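PDB 3QAC: 11S globulin seed storage protein from Amaranthus hypochondriacus, which probably serves as a seed storage protein and nutrient reservoir, a precursor of hexamers whose subunits are disulfide-linked acidic and basic chains. Local coordinates for residues A[289-294]-A[325-330]; A[366-371]-A[376-381]. All coordinates share one frame; numbering follows the deposited sequence.

From the N terminus the chain first builds one cupin domain and then runs through strand 288-290, an outermost strand of a sheet in that domain. Contact 1 closes a loop of 30 residues, holding strands 299-301 and 305-310 and helix 318-321, and joins the two domains by bringing the turn after 288-290 against strand 324-330 of the second. Contact 2 follows in series, neither nesting nor crossing: it closes a short loop of four residues between 366-371 and 376-381, and joins the two sheets of the second domain. Both contacts reach the sheet containing 324-330 and 377-380, with centres about 21 Å apart.

Contact 1 (A[289-294]-A[325-330]); sequences VNVDDP and AAKGVL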
ATOM      1  N   VAL A 289      -5.134 -24.705   3.500  1.00 46.88           N
ATOM      2  CA  VAL A 289      -5.063 -25.845   2.596  1.00 49.38           C
ATOM      3  C   VAL A 289      -3.843 -26.707   2.949  1.00 47.48           C
ATOM      4  O   VAL A 289      -2.771 -26.202   3.272  1.00 39.12           O
ATOM      5  CB  VAL A 289      -5.066 -25.477   1.072  1.00 50.54           C
ATOM      6  CG1 VAL A 289      -5.517 -24.046   0.821  1.00 50.72           C
ATOM      7  CG2 VAL A 289      -3.708 -25.746   0.449  1.00 51.39           C
ATOM      8  N   ASN A 290      -4.026 -28.018   2.909  1.00 45.71           N
ATOM      9  CA  ASN A 290      -2.943 -28.925   3.214  1.00 44.16           C
ATOM     10  C   ASN A 290      -2.077 -29.140   1.977  1.00 48.39           C
ATOM     11  O   ASN A 290      -2.553 -29.624   0.949  1.00 51.84           O
ATOM     12  CB  ASN A 290      -3.493 -30.237   3.732  1.00 39.79           C
ATOM     13  CG  ASN A 290      -2.456 -31.046   4.430  1.00 42.32           C
ATOM     14  OD1 ASN A 290      -1.533 -31.542   3.796  1.00 46.63           O
ATOM     15  ND2 ASN A 290      -2.581 -31.183   5.748  1.00 39.00           N
ATOM     16  N   VAL A 291      -0.810 -28.748   2.065  1.00 44.15           N
ATOM     17  CA  VAL A 291       0.077 -28.810   0.907  1.00 46.13           C
ATOM     18  C   VAL A 291       0.721 -30.181   0.786  1.00 46.48           C
ATOM     19  O   VAL A 291       1.496 -30.434  -0.132  1.00 51.01           O
ATOM     20  CB  VAL A 291       1.175 -27.724   0.950  1.00 41.51           C
ATOM     21  CG1 VAL A 291       0.568 -26.363   0.703  1.00 44.96           C
ATOM     22  CG2 VAL A 291       1.884 -27.761   2.270  1.00 31.83           C
ATOM     23  N   ASP A 292       0.396 -31.071   1.717  1.00 46.77           N
ATOM     24  CA  ASP A 292       0.857 -32.453   1.607  1.00 50.58           C
ATOM     25  C   ASP A 292      -0.061 -33.295   0.714  1.00 51.72           C
ATOM     26  O   ASP A 292       0.178 -34.482   0.491  1.00 54.02           O
ATOM     27  CB  ASP A 292       1.022 -33.070   2.990  1.00 42.02           C
ATOM     28  CG  ASP A 292       2.326 -32.674   3.628  1.00 48.22           C
ATOM     29  OD1 ASP A 292       3.188 -32.181   2.863  1.00 45.81           O
ATOM     30  OD2 ASP A 292       2.501 -32.871   4.860  1.00 42.76           O
ATOM     31  N   ASP A 293      -1.097 -32.659   0.184  1.00 49.32           N
ATOM     32  CA  ASP A 293      -2.050 -33.347  -0.667  1.00 47.56           C
ATOM     33  C   ASP A 293      -1.470 -33.439  -2.072  1.00 47.41           C
ATOM     34  O   ASP A 293      -1.535 -32.481  -2.841  1.00 47.71           O
ATOM     35  CB  ASP A 293      -3.375 -32.591  -0.658  1.00 47.50           C
ATOM     36  CG  ASP A 293      -4.444 -33.252  -1.522  1.00 56.15           C
ATOM     37  OD1 ASP A 293      -4.098 -34.026  -2.448  1.00 55.00           O
ATOM     38  OD2 ASP A 293      -5.643 -32.978  -1.278  1.00 54.09           O
ATOM     39  N   PRO A 294      -0.929 -34.611  -2.426  1.00 47.69           N
ATOM     40  CA  PRO A 294      -0.181 -34.727  -3.682  1.00 49.18           C
ATOM     41  C   PRO A 294      -1.011 -34.396  -4.923  1.00 47.93           C
ATOM     42  O   PRO A 294      -0.418 -34.026  -5.942  1.00 47.35           O
ATOM     43  CB  PRO A 294       0.273 -36.195  -3.693  1.00 51.79           C
ATOM     44  CG  PRO A 294       0.118 -36.670  -2.274  1.00 51.38           C
ATOM     45  CD  PRO A 294      -1.055 -35.907  -1.744  1.00 46.60           C
ATOM     46  N   ALA A 325       2.192 -18.960  -0.426  1.00 42.42           N
ATOM     47  CA  ALA A 325       3.053 -19.958   0.178  1.00 38.85           C
ATOM     48  C   ALA A 325       3.270 -21.061  -0.834  1.00 40.29           C
ATOM     49  O   ALA A 325       2.521 -21.180  -1.810  1.00 39.29           O
ATOM     50  CB  ALA A 325       2.422 -20.512   1.434  1.00 36.11           C
ATOM     51  N   ALA A 326       4.326 -21.839  -0.629  1.00 39.20           N
ATOM     52  CA  ALA A 326       4.507 -23.072  -1.376  1.00 38.25           C
ATOM     53  C   ALA A 326       5.217 -24.088  -0.512  1.00 39.11           C
ATOM     54  O   ALA A 326       5.966 -23.739   0.409  1.00 40.47           O
ATOM     55  CB  ALA A 326       5.283 -22.824  -2.639  1.00 34.36           C
ATOM     56  N   LYS A 327       4.968 -25.352  -0.798  1.00 36.79           N
ATOM     57  CA  LYS A 327       5.774 -26.402  -0.221  1.00 35.85           C
ATOM     58  C   LYS A 327       6.467 -27.139  -1.345  1.00 42.75           C
ATOM     59  O   LYS A 327       5.878 -27.383  -2.405  1.00 44.83           O
ATOM     60  CB  LYS A 327       4.947 -27.362   0.611  1.00 38.76           C
ATOM     61  CG  LYS A 327       5.726 -28.610   0.958  1.00 40.79           C
ATOM     62  CD  LYS A 327       5.538 -29.022   2.396  1.00 40.34           C
ATOM     63  CE  LYS A 327       6.246 -30.350   2.648  1.00 42.34           C
ATOM     64  NZ  LYS A 327       5.778 -31.023   3.880  1.00 39.60           N
ATOM     65  N   GLY A 328       7.734 -27.459  -1.130  1.00 37.59           N
ATOM     66  CA  GLY A 328       8.498 -28.168  -2.124  1.00 39.70           C
ATOM     67  C   GLY A 328       9.067 -29.444  -1.550  1.00 44.40           C
ATOM     68  O   GLY A 328       9.515 -29.472  -0.398  1.00 38.96           O
ATOM     69  N   VAL A 329       9.006 -30.517  -2.335  1.00 44.11           N
ATOM     70  CA  VAL A 329       9.770 -31.699  -1.993  1.00 45.39           C
ATOM     71  C   VAL A 329      10.716 -32.049  -3.134  1.00 47.04           C
ATOM     72  O   VAL A 329      10.305 -32.226  -4.289  1.00 46.95           O
ATOM     73  CB  VAL A 329       8.888 -32.901  -1.555  1.00 45.04           C
ATOM     74  CG1 VAL A 329       7.780 -32.420  -0.622  1.00 41.15           C
ATOM     75  CG2 VAL A 329       8.313 -33.626  -2.758  1.00 55.61           C
ATOM     76  N   LEU A 330      12.000 -32.098  -2.813  1.00 39.85           N
ATOM     77  CA  LEU A 330      12.963 -32.573  -3.775  1.00 46.06           C
ATOM     78  C   LEU A 330      13.391 -33.909  -3.259  1.00 42.71           C
ATOM     79  O   LEU A 330      13.674 -34.056  -2.085  1.00 48.36           O
ATOM     80  CB  LEU A 330      14.150 -31.623  -3.917  1.00 43.47           C
ATOM     81  CG  LEU A 330      13.948 -30.397  -4.802  1.00 42.73           C
ATOM     82  CD1 LEU A 330      15.196 -29.553  -4.783  1.00 42.62           C
ATOM     83  CD2 LEU A 330      13.630 -30.820  -6.227  1.00 45.61           C
TER
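Lys-327 leaves its strand with CG anti to the backbone N (chi1 168°) and bends at chi2 (137°), a course that takes its chain past Val-291 and on to Asp-292. Asp-292 in turn holds CG beside its own backbone N (chi1 -81°), which presents the carboxylate to the ammonium. The two meet in a salt bridge, Lys-327 NZ lying 3.0 Å from Asp-292 OD1 on the syn lone pair of that oxygen. Nearer the backbone, Val-291 CG2 presses on Lys-327 CB at 3.5 Å and also lies 3.9 Å from Lys-327 CD, so the aliphatic part of the lysine is packed as well. The aspartate sits in a type I beta turn from Asn-290 to Asp-293, and an Asx turn overlaps its start: Asn-290 OD1 accepts from Asp-292 N at 2.9 Å. This turn follows an outermost strand of a first-domain sheet, whereas Lys-327 belongs to the second cupin domain, so the pair spans the domain junction. Lys-327 NZ also hydrogen-bonds Tyr-75 OH, on strand 72-78 of the first domain. With an alanine here, the Asp-292 carboxylate and Tyr-75 OH would probably both lose this partner, and a gap would open beside Val-291 CG2.

Contact 2 (A[366-371]-A[376-381]); sequences SVFDEE and QLVVVP
Segments 366-371 and 376-381 run in opposite directions, yet they are too far apart to pair: the CA atoms of Phe-368 and Val-378 are 9.0 Å apart, and those of Glu-371 and Gln-376 9.6 Å. No hydrogen bond joins them. This is the spacing of two sheets packed face to face, here the two antiparallel sheets of the second cupin beta-barrel, with strand 366-373 paired to 354-360 in one and strand 377-380 to 346-351 in the other. A classic beta bulge interrupts the pairing with 354-360, Val-367 and Phe-368 both facing Ile-359. From the bulge itself, Phe-368 directs its ring into the barrel with CG anti to the backbone N (chi1 -166°). Val-378 answers from the other sheet: chi1 of 56° sets CG1 beside the backbone N and leaves CG2 anti to it, the branch that does the touching. That methyl stands over the ring face in a CH-pi contact, 4.1 Å from the Phe-368 centroid and only 5° off the ring normal. Ile-359 touches both side chains, Ile-357 packs on the phenylalanine and Met-348 on the valine, so the pair is part of the apolar interior. At the far end, Gln-376 OE1 and Glu-371 O lie 3.6 Å apart, two acceptors with no bond between them. The glutamine amide is engaged elsewhere: OE1 accepts from Ser-373 N, at the end of the first strand, and NE2 bonds Glu-23 OE2. On the side of the Phe-368 ring opposite Val-378 CG2, Glu-370 N lies 4.0 Å above the ring plane, displaced toward the rim.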
ATOM      1  N   SER A 366      27.187 -14.122  -5.743  1.00 40.88           N
ATOM      2  CA  SER A 366      26.596 -15.102  -4.848  1.00 38.09           C
ATOM      3  C   SER A 366      26.490 -14.465  -3.471  1.00 40.39           C
ATOM      4  O   SER A 366      27.432 -13.841  -3.004  1.00 45.48           O
ATOM      5  CB  SER A 366      27.451 -16.366  -4.790  1.00 38.56           C
ATOM      6  OG  SER A 366      26.971 -17.270  -3.803  1.00 40.27           O
ATOM      7  N   VAL A 367      25.336 -14.572  -2.827  1.00 39.40           N
ATOM      8  CA  VAL A 367      25.202 -13.990  -1.496  1.00 39.47           C
ATOM      9  C   VAL A 367      24.943 -15.116  -0.542  1.00 36.69           C
ATOM     10  O   VAL A 367      24.801 -14.929   0.655  1.00 39.33           O
ATOM     11  CB  VAL A 367      24.076 -12.954  -1.419  1.00 39.07           C
ATOM     12  CG1 VAL A 367      24.465 -11.698  -2.216  1.00 36.08           C
ATOM     13  CG2 VAL A 367      22.733 -13.561  -1.906  1.00 30.08           C
ATOM     14  N   PHE A 368      24.910 -16.310  -1.101  1.00 34.38           N
ATOM     15  CA  PHE A 368      24.586 -17.481  -0.328  1.00 38.69           C
ATOM     16  C   PHE A 368      24.991 -18.707  -1.114  1.00 39.11           C
ATOM     17  O   PHE A 368      24.656 -18.844  -2.291  1.00 40.31           O
ATOM     18  CB  PHE A 368      23.084 -17.537  -0.042  1.00 38.12           C
ATOM     19  CG  PHE A 368      22.729 -18.525   1.005  1.00 37.54           C
ATOM     20  CD1 PHE A 368      22.160 -19.735   0.669  1.00 39.57           C
ATOM     21  CD2 PHE A 368      23.002 -18.254   2.340  1.00 40.76           C
ATOM     22  CE1 PHE A 368      21.841 -20.653   1.649  1.00 44.17           C
ATOM     23  CE2 PHE A 368      22.700 -19.160   3.316  1.00 38.75           C
ATOM     24  CZ  PHE A 368      22.121 -20.369   2.974  1.00 37.24           C
ATOM     25  N   ASP A 369      25.735 -19.582  -0.454  1.00 38.08           N
ATOM     26  CA  ASP A 369      26.118 -20.859  -1.026  1.00 46.61           C
ATOM     27  C   ASP A 369      26.456 -21.775   0.134  1.00 49.68           C
ATOM     28  O   ASP A 369      27.615 -21.957   0.480  1.00 50.63           O
ATOM     29  CB  ASP A 369      27.307 -20.717  -1.977  1.00 48.62           C
ATOM     30  CG  ASP A 369      27.594 -22.013  -2.752  1.00 56.51           C
ATOM     31  OD1 ASP A 369      26.788 -22.971  -2.645  1.00 48.65           O
ATOM     32  OD2 ASP A 369      28.627 -22.069  -3.465  1.00 57.46           O
ATOM     33  N   GLU A 370      25.415 -22.320   0.749  1.00 49.06           N
ATOM     34  CA  GLU A 370      25.541 -23.095   1.966  1.00 48.77           C
ATOM     35  C   GLU A 370      24.487 -24.182   1.871  1.00 53.57           C
ATOM     36  O   GLU A 370      23.634 -24.143   0.976  1.00 44.16           O
ATOM     37  CB  GLU A 370      25.236 -22.201   3.172  1.00 50.08           C
ATOM     38  CG  GLU A 370      26.126 -22.435   4.407  1.00 61.60           C
ATOM     39  CD  GLU A 370      25.429 -22.063   5.720  1.00 66.03           C
ATOM     40  OE1 GLU A 370      25.408 -20.850   6.071  1.00 55.61           O
ATOM     41  OE2 GLU A 370      24.899 -22.991   6.393  1.00 59.68           O
ATOM     42  N   GLU A 371      24.529 -25.132   2.802  1.00 53.58           N
ATOM     43  CA  GLU A 371      23.523 -26.184   2.874  1.00 52.19           C
ATOM     44  C   GLU A 371      22.483 -25.848   3.928  1.00 53.06           C
ATOM     45  O   GLU A 371      22.830 -25.520   5.063  1.00 55.28           O
ATOM     46  CB  GLU A 371      24.163 -27.516   3.249  1.00 52.83           C
ATOM     47  CG  GLU A 371      25.122 -28.073   2.220  1.00 56.35           C
ATOM     48  CD  GLU A 371      25.975 -29.207   2.786  1.00 68.01           C
ATOM     49  OE1 GLU A 371      25.591 -29.774   3.841  1.00 69.64           O
ATOM     50  OE2 GLU A 371      27.028 -29.524   2.178  1.00 63.68           O
ATOM     51  N   GLN A 376      16.212 -24.647   9.659  1.00 31.16           N
ATOM     52  CA  GLN A 376      16.859 -23.427   9.201  1.00 37.16           C
ATOM     53  C   GLN A 376      16.056 -22.791   8.083  1.00 40.35           C
ATOM     54  O   GLN A 376      15.358 -23.483   7.330  1.00 37.62           O
ATOM     55  CB  GLN A 376      18.244 -23.725   8.666  1.00 37.61           C
ATOM     56  CG  GLN A 376      19.124 -24.534   9.601  1.00 44.68           C
ATOM     57  CD  GLN A 376      20.519 -24.719   9.035  1.00 45.28           C
ATOM     58  OE1 GLN A 376      20.687 -25.024   7.855  1.00 41.77           O
ATOM     59  NE2 GLN A 376      21.526 -24.528   9.874  1.00 44.10           N
ATOM     60  N   LEU A 377      16.174 -21.476   7.949  1.00 32.53           N
ATOM     61  CA  LEU A 377      15.526 -20.801   6.851  1.00 35.43           C
ATOM     62  C   LEU A 377      16.502 -19.845   6.242  1.00 35.20           C
ATOM     63  O   LEU A 377      17.423 -19.385   6.903  1.00 37.81           O
ATOM     64  CB  LEU A 377      14.277 -20.060   7.330  1.00 36.25           C
ATOM     65  CG  LEU A 377      14.500 -18.943   8.365  1.00 35.00           C
ATOM     66  CD1 LEU A 377      15.002 -17.679   7.677  1.00 29.53           C
ATOM     67  CD2 LEU A 377      13.206 -18.660   9.130  1.00 31.37           C
ATOM     68  N   VAL A 378      16.315 -19.546   4.970  1.00 34.60           N
ATOM     69  CA  VAL A 378      17.022 -18.431   4.383  1.00 31.12           C
ATOM     70  C   VAL A 378      15.996 -17.502   3.770  1.00 34.84           C
ATOM     71  O   VAL A 378      14.940 -17.943   3.298  1.00 33.70           O
ATOM     72  CB  VAL A 378      18.034 -18.883   3.326  1.00 36.07           C
ATOM     73  CG1 VAL A 378      17.345 -19.732   2.232  1.00 33.86           C
ATOM     74  CG2 VAL A 378      18.758 -17.671   2.735  1.00 32.66           C
ATOM     75  N   VAL A 379      16.307 -16.216   3.779  1.00 30.81           N
ATOM     76  CA  VAL A 379      15.444 -15.250   3.157  1.00 31.03           C
ATOM     77  C   VAL A 379      15.948 -15.004   1.762  1.00 35.73           C
ATOM     78  O   VAL A 379      17.079 -14.534   1.564  1.00 42.07           O
ATOM     79  CB  VAL A 379      15.445 -13.914   3.906  1.00 31.85           C
ATOM     80  CG1 VAL A 379      14.553 -12.891   3.185  1.00 36.72           C
ATOM     81  CG2 VAL A 379      14.993 -14.111   5.324  1.00 33.89           C
ATOM     82  N   VAL A 380      15.117 -15.337   0.791  1.00 30.95           N
ATOM     83  CA  VAL A 380      15.385 -15.004  -0.592  1.00 34.79           C
ATOM     84  C   VAL A 380      14.648 -13.727  -0.947  1.00 36.03           C
ATOM     85  O   VAL A 380      13.429 -13.715  -1.010  1.00 35.82           O
ATOM     86  CB  VAL A 380      14.891 -16.090  -1.551  1.00 38.99           C
ATOM     87  CG1 VAL A 380      15.479 -15.841  -2.937  1.00 34.57           C
ATOM     88  CG2 VAL A 380      15.248 -17.507  -1.023  1.00 35.54           C
ATOM     89  N   PRO A 381      15.388 -12.634  -1.155  1.00 34.19           N
ATOM     90  CA  PRO A 381      14.728 -11.381  -1.536  1.00 30.01           C
ATOM     91  C   PRO A 381      14.120 -11.446  -2.933  1.00 30.51           C
ATOM     92  O   PRO A 381      14.639 -12.123  -3.845  1.00 28.08           O
ATOM     93  CB  PRO A 381      15.871 -10.350  -1.496  1.00 32.70           C
ATOM     94  CG  PRO A 381      16.964 -11.007  -0.633  1.00 32.82           C
ATOM     95  CD  PRO A 381      16.835 -12.477  -0.958  1.00 31.56           C
TER